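Local coordinates for protein muramoyltetrapeptide carboxypeptidase (Oxalobacter formigenes OXCC13, PDB 6UUK) that probably acts as a serine-type LD-carboxypeptidase of the S66 family, trimming muramoyl tetrapeptides of the bacterial cell wall, at residues S79-E83 with L188-D192; V117-A122 with G145-V149; A166-S170 with G343-T347; D182-T187 with K318-T322. All coordinates share one frame; numbering follows the deposited sequence.

Contact 1: residues S79-E83 with L188-D192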
loop_
_atom_site.group_PDB
_atom_site.type_symbol
_atom_site.label_atom_id
_atom_site.label_comp_id
_atom_site.label_asym_id
_atom_site.label_seq_id
_atom_site.Cartn_x
_atom_site.Cartn_y
_atom_site.Cartn_z
ATOM N N SER B 79 13.254 -35.779 -5.536
ATOM C CA SER B 79 14.588 -36.170 -5.098
ATOM C C SER B 79 14.746 -36.040 -3.589
ATOM O O SER B 79 15.507 -36.799 -2.978
ATOM C CB SER B 79 15.645 -35.332 -5.817
ATOM O OG SER B 79 15.490 -33.954 -5.523
ATOM N N ARG B 80 14.044 -35.092 -2.973
ATOM C CA ARG B 80 14.078 -34.944 -1.524
ATOM C C ARG B 80 13.106 -35.877 -0.815
ATOM O O ARG B 80 13.019 -35.836 0.418
ATOM C CB ARG B 80 13.789 -33.489 -1.138
ATOM C CG ARG B 80 14.727 -32.487 -1.795
ATOM C CD ARG B 80 14.558 -31.090 -1.223
ATOM N NE ARG B 80 15.095 -30.985 0.131
ATOM C CZ ARG B 80 16.364 -30.703 0.411
ATOM N NH1 ARG B 80 17.233 -30.501 -0.570
ATOM N NH2 ARG B 80 16.766 -30.627 1.672
ATOM N N GLY B 81 12.377 -36.711 -1.556
ATOM C CA GLY B 81 11.535 -37.730 -0.962
ATOM C C GLY B 81 10.163 -37.252 -0.532
ATOM O O GLY B 81 9.839 -37.276 0.658
ATOM N N TYR B 82 9.343 -36.823 -1.491
ATOM C CA TYR B 82 7.991 -36.377 -1.189
ATOM C C TYR B 82 7.063 -36.759 -2.332
ATOM O O TYR B 82 7.476 -36.823 -3.493
ATOM C CB TYR B 82 7.935 -34.863 -0.941
ATOM C CG TYR B 82 8.780 -34.401 0.226
ATOM C CD1 TYR B 82 8.366 -34.612 1.535
ATOM C CD2 TYR B 82 9.988 -33.750 0.019
ATOM C CE1 TYR B 82 9.135 -34.193 2.605
ATOM C CE2 TYR B 82 10.764 -33.325 1.083
ATOM C CZ TYR B 82 10.332 -33.550 2.373
ATOM O OH TYR B 82 11.100 -33.129 3.435
ATOM N N GLU B 83 5.804 -37.014 -1.989
ATOM C CA GLU B 83 4.783 -37.372 -2.964
ATOM C C GLU B 83 4.084 -36.102 -3.437
ATOM O O GLU B 83 3.440 -35.410 -2.642
ATOM C CB GLU B 83 3.781 -38.352 -2.356
ATOM C CG GLU B 83 2.758 -38.896 -3.337
ATOM C CD GLU B 83 1.779 -39.850 -2.682
ATOM O OE1 GLU B 83 1.833 -39.999 -1.442
ATOM O OE2 GLU B 83 0.956 -40.453 -3.403
ATOM N N LEU B 188 16.188 -25.056 1.568
ATOM C CA LEU B 188 15.506 -26.343 1.482
ATOM C C LEU B 188 15.642 -27.149 2.769
ATOM O O LEU B 188 14.712 -27.873 3.143
ATOM C CB LEU B 188 16.040 -27.142 0.291
ATOM C CG LEU B 188 15.339 -26.954 -1.060
ATOM C CD1 LEU B 188 15.294 -25.490 -1.479
ATOM C CD2 LEU B 188 16.016 -27.794 -2.132
ATOM N N ASN B 189 16.779 -27.040 3.459
ATOM C CA ASN B 189 16.955 -27.777 4.707
ATOM C C ASN B 189 16.156 -27.149 5.843
ATOM O O ASN B 189 15.608 -27.866 6.688
ATOM C CB ASN B 189 18.438 -27.854 5.073
ATOM C CG ASN B 189 19.248 -28.631 4.053
ATOM O OD1 ASN B 189 18.768 -28.933 2.960
ATOM N ND2 ASN B 189 20.488 -28.954 4.404
ATOM N N HIS B 190 16.082 -25.816 5.886
ATOM C CA HIS B 190 15.246 -25.160 6.886
ATOM C C HIS B 190 13.768 -25.427 6.641
ATOM O O HIS B 190 12.978 -25.460 7.591
ATOM C CB HIS B 190 15.516 -23.656 6.903
ATOM C CG HIS B 190 16.656 -23.254 7.787
ATOM N ND1 HIS B 190 16.476 -22.829 9.086
ATOM C CD2 HIS B 190 17.989 -23.208 7.558
ATOM C CE1 HIS B 190 17.649 -22.540 9.620
ATOM N NE2 HIS B 190 18.584 -22.762 8.714
ATOM N N PHE B 191 13.375 -25.619 5.380
ATOM C CA PHE B 191 11.979 -25.918 5.075
ATOM C C PHE B 191 11.615 -27.332 5.510
ATOM O O PHE B 191 10.598 -27.542 6.182
ATOM C CB PHE B 191 11.715 -25.725 3.581
ATOM C CG PHE B 191 10.386 -26.254 3.126
ATOM C CD1 PHE B 191 9.214 -25.585 3.437
ATOM C CD2 PHE B 191 10.309 -27.419 2.382
ATOM C CE1 PHE B 191 7.990 -26.072 3.018
ATOM C CE2 PHE B 191 9.089 -27.911 1.960
ATOM C CZ PHE B 191 7.927 -27.236 2.278
ATOM N N ASP B 192 12.437 -28.317 5.137
ATOM C CA ASP B 192 12.163 -29.697 5.524
ATOM C C ASP B 192 12.226 -29.881 7.035
ATOM O O ASP B 192 11.528 -30.739 7.585
ATOM C CB ASP B 192 13.150 -30.643 4.838
ATOM C CG ASP B 192 13.017 -30.632 3.328
ATOM O OD1 ASP B 192 12.097 -29.961 2.814
ATOM O OD2 ASP B 192 13.833 -31.294 2.654
#

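Contact 2: residues V117-A122 with G145-V149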
loop_
_atom_site.group_PDB
_atom_site.type_symbol
_atom_site.label_atom_id
_atom_site.label_comp_id
_atom_site.label_asym_id
_atom_site.label_seq_id
_atom_site.Cartn_x
_atom_site.Cartn_y
_atom_site.Cartn_z
ATOM N N VAL B 117 -2.625 -35.570 1.020
ATOM C CA VAL B 117 -1.903 -34.304 0.991
ATOM C C VAL B 117 -1.738 -33.801 2.418
ATOM O O VAL B 117 -2.694 -33.816 3.203
ATOM C CB VAL B 117 -2.634 -33.266 0.121
ATOM C CG1 VAL B 117 -2.042 -31.881 0.329
ATOM C CG2 VAL B 117 -2.567 -33.662 -1.346
ATOM N N LYS B 118 -0.530 -33.362 2.754
ATOM C CA LYS B 118 -0.238 -32.799 4.066
ATOM C C LYS B 118 0.281 -31.373 3.999
ATOM O O LYS B 118 -0.052 -30.560 4.866
ATOM C CB LYS B 118 0.781 -33.685 4.801
ATOM C CG LYS B 118 0.955 -33.348 6.273
ATOM C CD LYS B 118 1.760 -34.422 6.985
ATOM C CE LYS B 118 1.092 -35.783 6.855
ATOM N NZ LYS B 118 1.873 -36.859 7.523
ATOM N N ILE B 119 1.081 -31.042 2.989
ATOM C CA ILE B 119 1.620 -29.701 2.801
ATOM C C ILE B 119 1.043 -29.126 1.516
ATOM O O ILE B 119 0.882 -29.842 0.521
ATOM C CB ILE B 119 3.161 -29.714 2.757
ATOM C CG1 ILE B 119 3.725 -30.439 3.979
ATOM C CG2 ILE B 119 3.714 -28.296 2.681
ATOM C CD1 ILE B 119 5.232 -30.565 3.968
ATOM N N VAL B 120 0.723 -27.835 1.539
ATOM C CA VAL B 120 0.191 -27.128 0.380
ATOM C C VAL B 120 1.101 -25.943 0.096
ATOM O O VAL B 120 1.222 -25.034 0.927
ATOM C CB VAL B 120 -1.258 -26.668 0.605
ATOM C CG1 VAL B 120 -1.724 -25.817 -0.561
ATOM C CG2 VAL B 120 -2.173 -27.869 0.792
ATOM N N ILE B 121 1.737 -25.950 -1.073
ATOM C CA ILE B 121 2.696 -24.924 -1.460
ATOM C C ILE B 121 2.108 -24.098 -2.596
ATOM O O ILE B 121 1.419 -24.632 -3.475
ATOM C CB ILE B 121 4.052 -25.543 -1.858
ATOM C CG1 ILE B 121 5.075 -24.451 -2.184
ATOM C CG2 ILE B 121 3.889 -26.510 -3.025
ATOM C CD1 ILE B 121 6.482 -24.968 -2.371
ATOM N N ALA B 122 2.367 -22.795 -2.567
ATOM C CA ALA B 122 1.897 -21.887 -3.600
ATOM C C ALA B 122 2.891 -21.830 -4.753
ATOM O O ALA B 122 4.097 -22.022 -4.571
ATOM C CB ALA B 122 1.680 -20.484 -3.031
ATOM N N GLY B 145 -6.556 -29.133 8.214
ATOM C CA GLY B 145 -5.332 -29.678 8.761
ATOM C C GLY B 145 -4.139 -29.631 7.836
ATOM O O GLY B 145 -3.133 -30.295 8.115
ATOM N N LYS B 146 -4.213 -28.873 6.746
ATOM C CA LYS B 146 -3.106 -28.787 5.807
ATOM C C LYS B 146 -2.084 -27.757 6.273
ATOM O O LYS B 146 -2.404 -26.820 7.012
ATOM C CB LYS B 146 -3.613 -28.426 4.410
ATOM C CG LYS B 146 -4.701 -29.351 3.889
ATOM C CD LYS B 146 -4.246 -30.801 3.904
ATOM C CE LYS B 146 -5.356 -31.731 3.442
ATOM N NZ LYS B 146 -4.950 -33.161 3.522
ATOM N N LEU B 147 -0.843 -27.942 5.833
ATOM C CA LEU B 147 0.265 -27.057 6.191
ATOM C C LEU B 147 0.566 -26.179 4.982
ATOM O O LEU B 147 1.312 -26.561 4.080
ATOM C CB LEU B 147 1.484 -27.862 6.631
ATOM C CG LEU B 147 1.597 -28.255 8.109
ATOM C CD1 LEU B 147 0.384 -29.044 8.586
ATOM C CD2 LEU B 147 2.876 -29.042 8.350
ATOM N N PHE B 148 -0.026 -24.987 4.968
ATOM C CA PHE B 148 0.143 -24.062 3.856
ATOM C C PHE B 148 1.454 -23.297 4.001
ATOM O O PHE B 148 1.760 -22.768 5.073
ATOM C CB PHE B 148 -1.031 -23.086 3.789
ATOM C CG PHE B 148 -2.355 -23.746 3.519
ATOM C CD1 PHE B 148 -2.830 -23.869 2.225
ATOM C CD2 PHE B 148 -3.123 -24.243 4.560
ATOM C CE1 PHE B 148 -4.046 -24.475 1.972
ATOM C CE2 PHE B 148 -4.340 -24.851 4.313
ATOM C CZ PHE B 148 -4.802 -24.966 3.018
ATOM N N VAL B 149 2.228 -23.242 2.918
ATOM C CA VAL B 149 3.488 -22.513 2.891
ATOM C C VAL B 149 3.471 -21.545 1.718
ATOM O O VAL B 149 2.759 -21.747 0.729
ATOM C CB VAL B 149 4.710 -23.458 2.801
ATOM C CG1 VAL B 149 4.717 -24.438 3.965
ATOM C CG2 VAL B 149 4.716 -24.200 1.481
#

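Contact 3: residues A166-S170 with G343-T347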
loop_
_atom_site.group_PDB
_atom_site.type_symbol
_atom_site.label_atom_id
_atom_site.label_comp_id
_atom_site.label_asym_id
_atom_site.label_seq_id
_atom_site.Cartn_x
_atom_site.Cartn_y
_atom_site.Cartn_z
ATOM N N ALA B 166 -5.672 -20.569 12.151
ATOM C CA ALA B 166 -4.926 -21.602 11.447
ATOM C C ALA B 166 -3.469 -21.178 11.329
ATOM O O ALA B 166 -3.179 -20.048 10.921
ATOM C CB ALA B 166 -5.520 -21.865 10.061
ATOM N N VAL B 167 -2.562 -22.080 11.685
ATOM C CA VAL B 167 -1.131 -21.807 11.639
ATOM C C VAL B 167 -0.618 -22.125 10.241
ATOM O O VAL B 167 -0.756 -23.255 9.762
ATOM C CB VAL B 167 -0.372 -22.618 12.700
ATOM C CG1 VAL B 167 1.129 -22.460 12.510
ATOM C CG2 VAL B 167 -0.787 -22.184 14.095
ATOM N N SER B 168 -0.033 -21.127 9.589
ATOM C CA SER B 168 0.594 -21.279 8.285
ATOM C C SER B 168 2.099 -21.077 8.423
ATOM O O SER B 168 2.612 -20.755 9.497
ATOM C CB SER B 168 -0.014 -20.298 7.281
ATOM O OG SER B 168 0.030 -18.972 7.777
ATOM N N PHE B 169 2.811 -21.265 7.316
ATOM C CA PHE B 169 4.266 -21.176 7.303
ATOM C C PHE B 169 4.701 -20.195 6.226
ATOM O O PHE B 169 4.393 -20.389 5.046
ATOM C CB PHE B 169 4.901 -22.549 7.065
ATOM C CG PHE B 169 4.616 -23.544 8.151
ATOM C CD1 PHE B 169 5.467 -23.666 9.237
ATOM C CD2 PHE B 169 3.495 -24.354 8.090
ATOM C CE1 PHE B 169 5.207 -24.582 10.238
ATOM C CE2 PHE B 169 3.229 -25.268 9.089
ATOM C CZ PHE B 169 4.086 -25.383 10.164
ATOM N N SER B 170 5.416 -19.150 6.631
ATOM C CA SER B 170 5.965 -18.173 5.695
ATOM C C SER B 170 7.333 -18.680 5.258
ATOM O O SER B 170 8.329 -18.503 5.963
ATOM C CB SER B 170 6.047 -16.795 6.340
ATOM O OG SER B 170 6.114 -15.775 5.360
ATOM N N GLY B 343 7.719 -22.431 18.390
ATOM C CA GLY B 343 7.063 -23.659 18.786
ATOM C C GLY B 343 5.559 -23.522 18.696
ATOM O O GLY B 343 5.030 -22.490 18.276
ATOM N N ASP B 344 4.869 -24.592 19.099
ATOM C CA ASP B 344 3.407 -24.648 19.122
ATOM C C ASP B 344 2.823 -24.420 17.725
ATOM O O ASP B 344 2.064 -23.478 17.480
ATOM C CB ASP B 344 2.835 -23.649 20.134
ATOM N N TYR B 345 3.193 -25.310 16.807
ATOM C CA TYR B 345 2.686 -25.282 15.444
ATOM C C TYR B 345 2.562 -26.715 14.947
ATOM O O TYR B 345 3.322 -27.585 15.383
ATOM C CB TYR B 345 3.599 -24.469 14.513
ATOM C CG TYR B 345 5.026 -24.964 14.435
ATOM C CD1 TYR B 345 5.407 -25.904 13.485
ATOM C CD2 TYR B 345 5.996 -24.480 15.303
ATOM C CE1 TYR B 345 6.711 -26.355 13.408
ATOM C CE2 TYR B 345 7.303 -24.925 15.233
ATOM C CZ TYR B 345 7.655 -25.863 14.284
ATOM O OH TYR B 345 8.954 -26.309 14.212
ATOM N N PRO B 346 1.616 -26.988 14.047
ATOM C CA PRO B 346 1.448 -28.364 13.560
ATOM C C PRO B 346 2.639 -28.813 12.730
ATOM O O PRO B 346 3.228 -28.034 11.976
ATOM C CB PRO B 346 0.171 -28.286 12.715
ATOM C CG PRO B 346 0.083 -26.857 12.300
ATOM C CD PRO B 346 0.629 -26.070 13.456
ATOM N N THR B 347 2.991 -30.086 12.880
ATOM C CA THR B 347 4.125 -30.660 12.165
ATOM C C THR B 347 3.658 -31.568 11.031
ATOM O O THR B 347 2.570 -32.141 11.089
ATOM C CB THR B 347 5.039 -31.462 13.109
ATOM O OG1 THR B 347 4.304 -32.554 13.675
ATOM C CG2 THR B 347 5.556 -30.573 14.227
#

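Contact 4: residues D182-T187 with K318-T322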
loop_
_atom_site.group_PDB
_atom_site.type_symbol
_atom_site.label_atom_id
_atom_site.label_comp_id
_atom_site.label_asym_id
_atom_site.label_seq_id
_atom_site.Cartn_x
_atom_site.Cartn_y
_atom_site.Cartn_z
ATOM N N ASP B 182 20.356 -22.803 -9.216
ATOM C CA ASP B 182 21.258 -22.527 -8.100
ATOM C C ASP B 182 20.529 -22.749 -6.773
ATOM O O ASP B 182 20.324 -21.835 -5.973
ATOM C CB ASP B 182 21.812 -21.110 -8.210
ATOM C CG ASP B 182 23.058 -20.894 -7.368
ATOM O OD1 ASP B 182 22.998 -21.087 -6.137
ATOM O OD2 ASP B 182 24.106 -20.531 -7.944
ATOM N N LEU B 183 20.130 -24.003 -6.558
ATOM C CA LEU B 183 19.335 -24.357 -5.390
ATOM C C LEU B 183 20.076 -24.027 -4.101
ATOM O O LEU B 183 21.299 -24.167 -4.010
ATOM C CB LEU B 183 18.978 -25.843 -5.424
ATOM C CG LEU B 183 17.948 -26.274 -6.469
ATOM C CD1 LEU B 183 17.794 -27.785 -6.482
ATOM C CD2 LEU B 183 16.610 -25.603 -6.202
ATOM N N SER B 184 19.323 -23.584 -3.099
ATOM C CA SER B 184 19.873 -23.180 -1.813
ATOM C C SER B 184 19.671 -24.302 -0.803
ATOM O O SER B 184 18.532 -24.682 -0.512
ATOM C CB SER B 184 19.213 -21.893 -1.319
ATOM O OG SER B 184 19.693 -21.533 -0.035
ATOM N N ALA B 185 20.777 -24.830 -0.273
ATOM C CA ALA B 185 20.676 -25.824 0.787
ATOM C C ALA B 185 20.141 -25.213 2.074
ATOM O O ALA B 185 19.450 -25.891 2.840
ATOM C CB ALA B 185 22.036 -26.478 1.030
ATOM N N PHE B 186 20.444 -23.937 2.324
ATOM C CA PHE B 186 19.937 -23.269 3.519
ATOM C C PHE B 186 18.417 -23.186 3.501
ATOM O O PHE B 186 17.762 -23.410 4.525
ATOM C CB PHE B 186 20.555 -21.875 3.633
ATOM C CG PHE B 186 20.072 -21.086 4.819
ATOM C CD1 PHE B 186 18.981 -20.237 4.708
ATOM C CD2 PHE B 186 20.718 -21.180 6.039
ATOM C CE1 PHE B 186 18.540 -19.507 5.794
ATOM C CE2 PHE B 186 20.281 -20.451 7.129
ATOM C CZ PHE B 186 19.190 -19.614 7.005
ATOM N N THR B 187 17.836 -22.868 2.343
ATOM C CA THR B 187 16.386 -22.721 2.255
ATOM C C THR B 187 15.688 -24.074 2.321
ATOM O O THR B 187 14.706 -24.243 3.054
ATOM C CB THR B 187 16.012 -21.988 0.965
ATOM O OG1 THR B 187 16.560 -20.664 0.988
ATOM C CG2 THR B 187 14.501 -21.906 0.815
ATOM N N LYS B 318 17.785 -15.726 -1.852
ATOM C CA LYS B 318 18.086 -17.132 -2.100
ATOM C C LYS B 318 18.010 -17.941 -0.812
ATOM O O LYS B 318 17.384 -19.006 -0.769
ATOM C CB LYS B 318 19.467 -17.271 -2.742
ATOM C CG LYS B 318 20.007 -18.690 -2.726
ATOM C CD LYS B 318 21.392 -18.767 -3.342
ATOM C CE LYS B 318 21.971 -20.164 -3.210
ATOM N NZ LYS B 318 23.312 -20.266 -3.844
ATOM N N ASP B 319 18.641 -17.448 0.251
ATOM C CA ASP B 319 18.609 -18.107 1.550
ATOM C C ASP B 319 17.493 -17.505 2.395
ATOM O O ASP B 319 17.530 -16.317 2.728
ATOM C CB ASP B 319 19.954 -17.972 2.261
ATOM C CG ASP B 319 21.001 -18.913 1.707
ATOM O OD1 ASP B 319 20.862 -19.343 0.543
ATOM O OD2 ASP B 319 21.956 -19.235 2.444
ATOM N N LYS B 320 16.503 -18.326 2.735
ATOM C CA LYS B 320 15.392 -17.899 3.571
ATOM C C LYS B 320 15.009 -19.036 4.505
ATOM O O LYS B 320 15.311 -20.205 4.252
ATOM C CB LYS B 320 14.180 -17.470 2.732
ATOM C CG LYS B 320 13.463 -18.622 2.047
ATOM C CD LYS B 320 12.345 -18.125 1.149
ATOM C CE LYS B 320 12.894 -17.313 -0.011
ATOM N NZ LYS B 320 11.815 -16.790 -0.891
ATOM N N VAL B 321 14.338 -18.680 5.594
ATOM C CA VAL B 321 13.878 -19.648 6.578
ATOM C C VAL B 321 12.366 -19.791 6.463
ATOM O O VAL B 321 11.678 -18.971 5.848
ATOM C CB VAL B 321 14.282 -19.251 8.013
ATOM C CG1 VAL B 321 15.795 -19.245 8.158
ATOM C CG2 VAL B 321 13.701 -17.893 8.371
ATOM N N THR B 322 11.849 -20.857 7.068
ATOM C CA THR B 322 10.417 -21.122 7.113
ATOM C C THR B 322 9.901 -20.712 8.488
ATOM O O THR B 322 10.254 -21.325 9.500
ATOM C CB THR B 322 10.121 -22.593 6.828
ATOM O OG1 THR B 322 10.517 -22.909 5.488
ATOM C CG2 THR B 322 8.635 -22.877 6.992
HETATM O O HOH W 1 13.398 -21.956 4.248
#

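Contact 1: residues S79-E83 with L188-D192
Arg80 turns its CG away from its own carbonyl carbon (chi1 -56°) and bends at chi3 (72°), a course that carries its guanidinium across to the side of the helix holding Leu188, Asn189 and Asp192. There Arg80 takes Asp192 side-on with two nitrogens, NE and NH2, both aimed at the single oxygen OD2. The NE bond is the shorter and straighter, 2.8 Å from Arg80 NE to Asp192 OD2, and it lies in the guanidinium plane on the syn side of the carboxylate. The second, 3.2 Å from Arg80 NH2 to Asp192 OD2, comes from the same face of the carboxylate but well above its plane, the two flat groups being turned 50° apart. Arg80 NH2 also donates to Asn189 OD1 at 2.9 Å, bent and tilted from both planes, so three bonds fix the rotation of the guanidinium. Leu188 supplies the apolar side: its CB sits over the centre of one guanidinium face, while Leu188 CD2 comes within 3.4 Å of Arg80 NH1. Tyr82 brings its hydroxyl end up to the same carboxylate, Tyr82 OH lying 3.1 Å from Asp192 CG, but the angles to both oxygens are poor for a hydrogen bond and the ring is poorly ordered. The contact is a surface salt bridge. It ties the turn before strand 83-86, where Gly81 leaves the helical conformation with positive phi just after helix 67-79, to helix 185-196, whose Phe191 packs on Pro172 and Thr322 while Glu83 pairs with strand 55-59.

Contact 2: residues V117-A122 with G145-V149
Ile119-Ala122 and Leu147-Val149 run side by side as parallel strands, their short axes 18° apart, with Ile119 opposite Leu147, Val120 opposite Phe148 and Ile121 opposite Val149. Backbone bonds alternate between the two strands: Leu147 N to Lys118 O, Val120 N to Leu147 O and Val149 N to Val120 O are each 2.9 Å, whereas Ala122 N to Val149 O is weak. Val120 and Phe148 point the same way on one face of the sheet. With Val120 CG1 anti to the backbone N (chi1 174°), that methyl lies 3.6 Å from Phe148 CD1, and the other, CG2, leans on Lys146 CB. On the opposite face Ile119, Leu147, Ile121 and Val149 come together. Val149 CG2 sits 3.7 Å from Ile121 CB, and Val149 CG1 reaches back to Ile119 CG2 at 4.2 Å. Lys146, bent at chi2, folds its chain alongside the residues leading into the neighbouring strand until NZ meets Val117 O, in a modelled bond too short to be taken at face value; NZ also donates to Asn114 O. Phe157 packs on Phe148, while Met195 and Phe191 of helix 185-196 cover the face carrying Leu147 and Val149. Strand 55-59 flanks 119-122 on its other side. Consecutive parallel strands 119-122 and 147-150, joined through helix 138-142, form a beta-alpha-beta crossover at the middle of the N-terminal sheet. The C-terminal end of this pair leads towards the site of Ser152, the predicted nucleophile, whose side chain is about 8 Å from that of Ala122.

Contact 3: residues A166-S170 with G343-T347
Phe169 meets the tail 343-347 with the edge of its ring: Tyr345 CD1 and Pro346 O both lie near the ring plane, beside CE1 and CZ. Phe169 CE1 is 3.5 Å from Tyr345 CD1, and Phe169 CZ is 3.3 Å from Pro346 O, so the positive rim of the ring faces a carbonyl oxygen. The two rings stand almost at right angles, planes 86° apart and centroids 5.7 Å apart, but the offset leaves the approach to Tyr345 oblique. At the edge of the Tyr345 ring, in its plane, lies Gly343 O of its own chain segment. Tyr345 holds its CG between the backbone N and the carbonyl carbon (chi1 58°), which sets the ring beside Phe169 and leaves CB to touch Val167. Strand 168-170 belongs to the parallel core of the N-terminal sheet, between 147-150 and the antiparallel 323-325, whereas residues 343-347 run on from the end of strand 337-343 of the other sheet; the contact therefore lays the chain's C-terminal tail against the N-terminal domain. Val167 completes the apolar patch, Val167 CB lying 3.7 Å from Pro346 CD and Val167 CG1 3.8 Å from Tyr345 CB. No hydrogen bond joins the two segments. Around them Thr194 of helix 185-196 touches both aromatic side chains, as does Pro324 of strand 323-325, and Tyr345 OH makes a weak hydrogen bond to Ser197 O.

Contact 4: residues D182-T187 with K318-T322
Thr187 OG1 sits between two backbone groups of the loop 318-322: it donates to Lys318 O at 2.6 Å, in the carbonyl plane on a lone pair, and accepts from Lys320 N at 2.9 Å. This is the N-terminal end of helix 185-196, with Ser184 as N-cap: Ser184 OG takes Thr187 N and itself donates to Asp319 OD1, 2.5 Å away, from above the carboxylate plane. Ser184 OG thus links the first turn of the helix to the loop. Asp319 crosses Phe186 at a slant; ring and carboxylate planes are 7° apart but not stacked, with Asp319 CB near Phe186 CD1, and Phe186 CB approaches Asp319 OD2 to 3.2 Å. With CG anti to the backbone N (chi1 179°), the Phe186 ring extends along the loop until Phe186 CZ lies 3.6 Å from Val321 CG1. At the exposed end Lys318, extended beyond CG, forms a salt bridge with Asp182 OD1, crossing it at about a right angle, though the modelled bond is very short. Farther out, Thr317 OG1 bonds Asp319 O, and His190, one helical turn on, packs against both Phe186 and Val321. Lys320 points away from the helix, its side chain about 5 Å from that of His316, a predicted charge-relay residue. One water bridges two backbone carbonyls, donating to Thr187 O and, at 2.6 Å, to Lys320 O, and accepts from Thr322 OG1.

How the contacts relate
Contact 2 is the buried core of the group, contact 1 lies at the surface, and contacts 3 and 4 are partly buried. Helix 185-196 serves both contact 1 and contact 4, held through charge in one and, in the other, through the hydroxyls of its own first turn and cap, which bond the loop's backbone and Asp319; the two touch where Phe191 and His190 meet Thr322 and Val321. Contacts 2 and 3 share a sheet, with Phe148 O probably bonded to Phe169 N and Leu147 and Val149 packed on the Phe169 side chain. Phe169 also reaches Thr322 of contact 4. Strand backbone bonds thus dominate contact 2, apolar and aromatic side chains contact 3, and polar or ionic groups contacts 1 and 4.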